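Local structure of NAD-dependent epimerase/dehydratase domain-containing protein (Ruegeria pomeroyi DSS-3, 3IUS) at residues P161-K175 and A222-F236. The protein is of unknown function but, as a member of the NAD-dependent epimerase/dehydratase family, probably binds a dinucleotide cofactor in a Rossmann-type domain. Residues are numbered along the deposited sequence; the frame is centred on the assembly and turned at random. Where two conformers were deposited one is given.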
loop_
_atom_site.group_PDB
_atom_site.type_symbol
_atom_site.label_atom_id
_atom_site.label_comp_id
_atom_site.label_asym_id
_atom_site.label_seq_id
_atom_site.Cartn_x
_atom_site.Cartn_y
_atom_site.Cartn_z
ATOM N N PRO A 161 -0.872 16.481 1.435
ATOM C CA PRO A 161 0.029 17.527 0.953
ATOM C C PRO A 161 -0.139 18.875 1.654
ATOM O O PRO A 161 0.683 19.764 1.439
ATOM C CB PRO A 161 -0.376 17.641 -0.510
ATOM C CG PRO A 161 -1.864 17.465 -0.459
ATOM C CD PRO A 161 -2.135 16.478 0.674
ATOM N N PHE A 162 -1.169 19.020 2.482
ATOM C CA PHE A 162 -1.453 20.309 3.111
ATOM C C PHE A 162 -0.518 20.625 4.276
ATOM O O PHE A 162 -0.326 21.788 4.629
ATOM C CB PHE A 162 -2.924 20.397 3.525
ATOM C CG PHE A 162 -3.873 20.159 2.387
ATOM C CD1 PHE A 162 -4.116 21.148 1.453
ATOM C CD2 PHE A 162 -4.495 18.932 2.229
ATOM C CE1 PHE A 162 -4.971 20.929 0.399
ATOM C CE2 PHE A 162 -5.356 18.708 1.179
ATOM C CZ PHE A 162 -5.595 19.701 0.258
ATOM N N SER A 163 0.068 19.587 4.864
ATOM C CA SER A 163 1.108 19.764 5.871
ATOM C C SER A 163 2.382 20.265 5.199
ATOM O O SER A 163 3.193 20.962 5.804
ATOM C CB SER A 163 1.395 18.434 6.564
ATOM O OG SER A 163 1.978 17.514 5.655
ATOM N N LYS A 164 2.528 19.904 3.931
ATOM C CA LYS A 164 3.734 20.151 3.152
ATOM C C LYS A 164 3.841 21.601 2.664
ATOM O O LYS A 164 4.870 22.014 2.125
ATOM C CB LYS A 164 3.744 19.173 1.975
ATOM C CG LYS A 164 4.859 19.316 0.962
ATOM C CD LYS A 164 4.879 18.076 0.075
ATOM C CE LYS A 164 5.319 18.381 -1.350
ATOM N NZ LYS A 164 5.094 17.207 -2.250
ATOM N N LEU A 165 2.783 22.377 2.872
ATOM C CA LEU A 165 2.699 23.726 2.322
ATOM C C LEU A 165 3.162 24.796 3.300
ATOM O O LEU A 165 3.301 24.543 4.496
ATOM C CB LEU A 165 1.259 24.029 1.907
ATOM C CG LEU A 165 0.619 23.098 0.882
ATOM C CD1 LEU A 165 -0.896 23.169 0.990
ATOM C CD2 LEU A 165 1.088 23.452 -0.523
ATOM N N GLY A 166 3.399 25.995 2.778
ATOM C CA GLY A 166 3.644 27.161 3.607
ATOM C C GLY A 166 5.028 27.309 4.210
ATOM O O GLY A 166 5.353 28.365 4.750
ATOM N N LYS A 167 5.853 26.271 4.127
ATOM C CA LYS A 167 7.188 26.351 4.720
ATOM C C LYS A 167 8.330 26.312 3.702
ATOM O O LYS A 167 9.464 25.972 4.042
ATOM C CB LYS A 167 7.375 25.292 5.817
ATOM C CG LYS A 167 6.776 23.933 5.513
ATOM C CD LYS A 167 6.469 23.187 6.804
ATOM C CE LYS A 167 5.997 21.770 6.532
ATOM N NZ LYS A 167 5.411 21.138 7.748
ATOM N N GLY A 168 8.027 26.680 2.460
ATOM C CA GLY A 168 9.038 26.773 1.422
ATOM C C GLY A 168 9.696 25.440 1.136
ATOM O O GLY A 168 9.218 24.395 1.579
ATOM N N GLY A 169 10.796 25.477 0.390
ATOM C CA GLY A 169 11.526 24.268 0.052
ATOM C C GLY A 169 10.670 23.218 -0.631
ATOM O O GLY A 169 10.903 22.016 -0.480
ATOM N N ILE A 170 9.667 23.676 -1.377
ATOM C CA ILE A 170 8.827 22.786 -2.177
ATOM C C ILE A 170 8.948 23.137 -3.655
ATOM O O ILE A 170 8.909 24.309 -4.034
ATOM C CB ILE A 170 7.344 22.860 -1.763
ATOM C CG1 ILE A 170 6.959 24.300 -1.415
ATOM C CG2 ILE A 170 7.072 21.935 -0.588
ATOM C CD1 ILE A 170 5.486 24.488 -1.115
ATOM N N ARG A 171 9.097 22.116 -4.486
ATOM C CA ARG A 171 9.272 22.329 -5.914
ATOM C C ARG A 171 8.525 21.263 -6.697
ATOM O O ARG A 171 8.353 20.140 -6.226
ATOM C CB ARG A 171 10.761 22.323 -6.268
ATOM C CG ARG A 171 11.538 21.186 -5.626
ATOM C CD ARG A 171 12.890 21.653 -5.099
ATOM N NE ARG A 171 13.906 21.775 -6.142
ATOM C CZ ARG A 171 14.662 20.770 -6.574
ATOM N NH1 ARG A 171 14.505 19.552 -6.063
ATOM N NH2 ARG A 171 15.568 20.976 -7.522
ATOM N N ARG A 172 8.064 21.627 -7.886
ATOM C CA ARG A 172 7.385 20.673 -8.751
ATOM C C ARG A 172 8.365 20.146 -9.790
ATOM O O ARG A 172 8.848 20.898 -10.636
ATOM C CB ARG A 172 6.161 21.317 -9.412
ATOM C CG ARG A 172 5.027 21.631 -8.437
ATOM C CD ARG A 172 3.851 22.319 -9.118
ATOM N NE ARG A 172 4.246 23.604 -9.692
ATOM C CZ ARG A 172 4.117 23.916 -10.976
ATOM N NH1 ARG A 172 3.580 23.041 -11.819
ATOM N NH2 ARG A 172 4.508 25.107 -11.411
ATOM N N ILE A 173 8.673 18.853 -9.713
ATOM C CA ILE A 173 9.588 18.228 -10.660
ATOM C C ILE A 173 8.838 17.821 -11.920
ATOM O O ILE A 173 7.883 17.039 -11.859
ATOM C CB ILE A 173 10.256 16.972 -10.063
ATOM C CG1 ILE A 173 10.887 17.282 -8.704
ATOM C CG2 ILE A 173 11.273 16.394 -11.033
ATOM C CD1 ILE A 173 11.958 18.347 -8.751
ATOM N N ILE A 174 9.286 18.328 -13.063
ATOM C CA ILE A 174 8.614 18.066 -14.334
ATOM C C ILE A 174 9.346 17.044 -15.210
ATOM O O ILE A 174 10.361 17.351 -15.815
ATOM C CB ILE A 174 8.418 19.370 -15.136
ATOM C CG1 ILE A 174 7.817 20.457 -14.248
ATOM C CG2 ILE A 174 7.532 19.127 -16.351
ATOM C CD1 ILE A 174 6.452 20.100 -13.711
ATOM N N LYS A 175 8.829 15.816 -15.274
ATOM C CA LYS A 175 9.344 14.824 -16.207
ATOM C C LYS A 175 8.280 14.627 -17.277
ATOM O O LYS A 175 7.147 14.255 -16.959
ATOM C CB LYS A 175 9.589 13.490 -15.495
ATOM C CG LYS A 175 9.987 12.348 -16.422
ATOM C CD LYS A 175 11.483 12.326 -16.660
ATOM C CE LYS A 175 11.880 11.238 -17.643
ATOM N NZ LYS A 175 11.500 9.878 -17.189
ATOM N N ALA A 222 -3.251 21.058 -4.445
ATOM C CA ALA A 222 -3.228 21.298 -3.009
ATOM C C ALA A 222 -3.023 22.795 -2.760
ATOM O O ALA A 222 -3.695 23.397 -1.925
ATOM C CB ALA A 222 -2.122 20.488 -2.353
ATOM N N ALA A 223 -2.112 23.394 -3.517
ATOM C CA ALA A 223 -1.852 24.835 -3.385
ATOM C C ALA A 223 -3.099 25.639 -3.756
ATOM O O ALA A 223 -3.485 26.576 -3.058
ATOM C CB ALA A 223 -0.674 25.245 -4.249
ATOM N N GLU A 224 -3.731 25.258 -4.856
ATOM C CA GLU A 224 -4.961 25.901 -5.296
ATOM C C GLU A 224 -6.037 25.876 -4.203
ATOM O O GLU A 224 -6.647 26.895 -3.899
ATOM C CB GLU A 224 -5.467 25.229 -6.574
ATOM C CG GLU A 224 -6.747 25.814 -7.144
ATOM C CD GLU A 224 -7.220 25.073 -8.385
ATOM O OE1 GLU A 224 -6.383 24.424 -9.048
ATOM O OE2 GLU A 224 -8.429 25.139 -8.697
ATOM N N LEU A 225 -6.278 24.702 -3.625
ATOM C CA LEU A 225 -7.259 24.561 -2.550
ATOM C C LEU A 225 -6.969 25.451 -1.340
ATOM O O LEU A 225 -7.890 25.911 -0.659
ATOM C CB LEU A 225 -7.346 23.104 -2.105
ATOM C CG LEU A 225 -8.051 22.187 -3.096
ATOM C CD1 LEU A 225 -7.932 20.726 -2.667
ATOM C CD2 LEU A 225 -9.513 22.584 -3.253
ATOM N N GLN A 226 -5.687 25.684 -1.080
ATOM C CA GLN A 226 -5.255 26.376 0.126
ATOM C C GLN A 226 -5.148 27.869 -0.145
ATOM O O GLN A 226 -4.867 28.655 0.758
ATOM C CB GLN A 226 -3.903 25.817 0.582
ATOM C CG GLN A 226 -3.490 26.196 2.001
ATOM C CD GLN A 226 -4.073 25.275 3.065
ATOM O OE1 GLN A 226 -4.989 24.485 2.803
ATOM N NE2 GLN A 226 -3.535 25.366 4.275
ATOM N N GLY A 227 -5.373 28.259 -1.396
ATOM C CA GLY A 227 -5.274 29.661 -1.766
ATOM C C GLY A 227 -3.848 30.164 -1.723
ATOM O O GLY A 227 -3.603 31.345 -1.436
ATOM N N LEU A 228 -2.905 29.274 -2.024
ATOM C CA LEU A 228 -1.484 29.596 -2.032
ATOM C C LEU A 228 -0.903 29.642 -3.448
ATOM O O LEU A 228 -1.458 29.063 -4.370
ATOM C CB LEU A 228 -0.714 28.587 -1.184
ATOM C CG LEU A 228 -1.116 28.567 0.290
ATOM C CD1 LEU A 228 -0.389 27.455 1.017
ATOM C CD2 LEU A 228 -0.814 29.923 0.934
ATOM N N PRO A 229 0.223 30.344 -3.622
ATOM C CA PRO A 229 0.840 30.442 -4.949
ATOM C C PRO A 229 1.288 29.086 -5.471
ATOM O O PRO A 229 1.716 28.237 -4.691
ATOM C CB PRO A 229 2.064 31.324 -4.698
ATOM C CG PRO A 229 1.734 32.091 -3.456
ATOM C CD PRO A 229 0.955 31.130 -2.617
ATOM N N LEU A 230 1.195 28.900 -6.782
ATOM C CA LEU A 230 1.687 27.694 -7.431
ATOM C C LEU A 230 3.196 27.583 -7.228
ATOM O O LEU A 230 3.952 28.454 -7.665
ATOM C CB LEU A 230 1.351 27.739 -8.923
ATOM C CG LEU A 230 1.896 26.636 -9.829
ATOM C CD1 LEU A 230 1.310 25.287 -9.436
ATOM C CD2 LEU A 230 1.590 26.956 -11.285
ATOM N N PRO A 231 3.642 26.520 -6.541
ATOM C CA PRO A 231 5.077 26.307 -6.334
ATOM C C PRO A 231 5.826 26.287 -7.664
ATOM O O PRO A 231 5.263 25.860 -8.675
ATOM C CB PRO A 231 5.133 24.925 -5.674
ATOM C CG PRO A 231 3.797 24.768 -5.030
ATOM C CD PRO A 231 2.825 25.456 -5.930
ATOM N N PRO A 232 7.086 26.750 -7.667
ATOM C CA PRO A 232 7.885 26.795 -8.899
ATOM C C PRO A 232 8.181 25.401 -9.440
ATOM O O PRO A 232 8.304 24.449 -8.666
ATOM C CB PRO A 232 9.186 27.462 -8.451
ATOM C CG PRO A 232 9.266 27.212 -6.988
ATOM C CD PRO A 232 7.858 27.154 -6.478
ATOM N N ALA A 233 8.299 25.291 -10.758
ATOM C CA ALA A 233 8.617 24.020 -11.391
ATOM C C ALA A 233 10.087 23.964 -11.810
ATOM O O ALA A 233 10.703 24.985 -12.120
ATOM C CB ALA A 233 7.709 23.777 -12.588
ATOM N N VAL A 234 10.645 22.762 -11.789
ATOM C CA VAL A 234 12.009 22.532 -12.247
ATOM C C VAL A 234 12.036 21.298 -13.132
ATOM O O VAL A 234 11.408 20.283 -12.804
ATOM C CB VAL A 234 12.975 22.340 -11.063
ATOM C CG1 VAL A 234 12.366 21.412 -10.022
ATOM C CG2 VAL A 234 14.315 21.808 -11.547
ATOM N N ASP A 235 12.748 21.385 -14.253
ATOM C CA ASP A 235 12.834 20.260 -15.177
ATOM C C ASP A 235 13.558 19.091 -14.528
ATOM O O ASP A 235 14.583 19.260 -13.875
ATOM C CB ASP A 235 13.544 20.660 -16.474
ATOM C CG ASP A 235 12.634 21.407 -17.435
ATOM O OD1 ASP A 235 13.159 21.995 -18.404
ATOM O OD2 ASP A 235 11.397 21.397 -17.234
ATOM N N PHE A 236 13.007 17.898 -14.713
ATOM C CA PHE A 236 13.574 16.688 -14.145
ATOM C C PHE A 236 15.087 16.579 -14.355
ATOM O O PHE A 236 15.830 16.288 -13.419
ATOM C CB PHE A 236 12.856 15.469 -14.730
ATOM C CG PHE A 236 13.592 14.182 -14.540
ATOM C CD1 PHE A 236 14.284 13.610 -15.591
ATOM C CD2 PHE A 236 13.594 13.544 -13.311
ATOM C CE1 PHE A 236 14.963 12.420 -15.427
ATOM C CE2 PHE A 236 14.271 12.352 -13.139
ATOM C CZ PHE A 236 14.958 11.788 -14.200
#
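R172 grips P231 O side-on with two hydrogen bonds, from NE (2.7 Å) and NH2 (2.9 Å), the oxygen lying in the guanidinium plane. A bend at chi3 (-62°) turns the long chain back to this carbonyl, while L230 CD1 covers one guanidinium face and A233 CB the other, so the flat group is sandwiched. With an alanine here, P231 O would probably lose both side-chain donors and a gap would open between L230 and A233. R172 N donates an almost straight hydrogen bond (175°) to P232 O, V234 N donates to R172 O and I174 N to V234 O, pairing strands 172-174 and 233-235 in a parallel sheet separate from the large one of the Rossmann-type fold; just past the strand, F236 N donates to I174 O. Beta-branched I173 and V234 suit these extended strands, their CD1 and CG1 side by side on one face. K175 lays its aliphatic CD over the F236 ring, 3.7 Å from the centroid, a CH-pi contact, while its NZ donates a hydrogen bond to Y249 O. Toward the other end, small A222 on helix 215-226 lets P161 CG approach its CB to 3.6 Å, and L225 CD1 meets the F162 ring edge. Helix 273-282 backs this corner through L277 and L280.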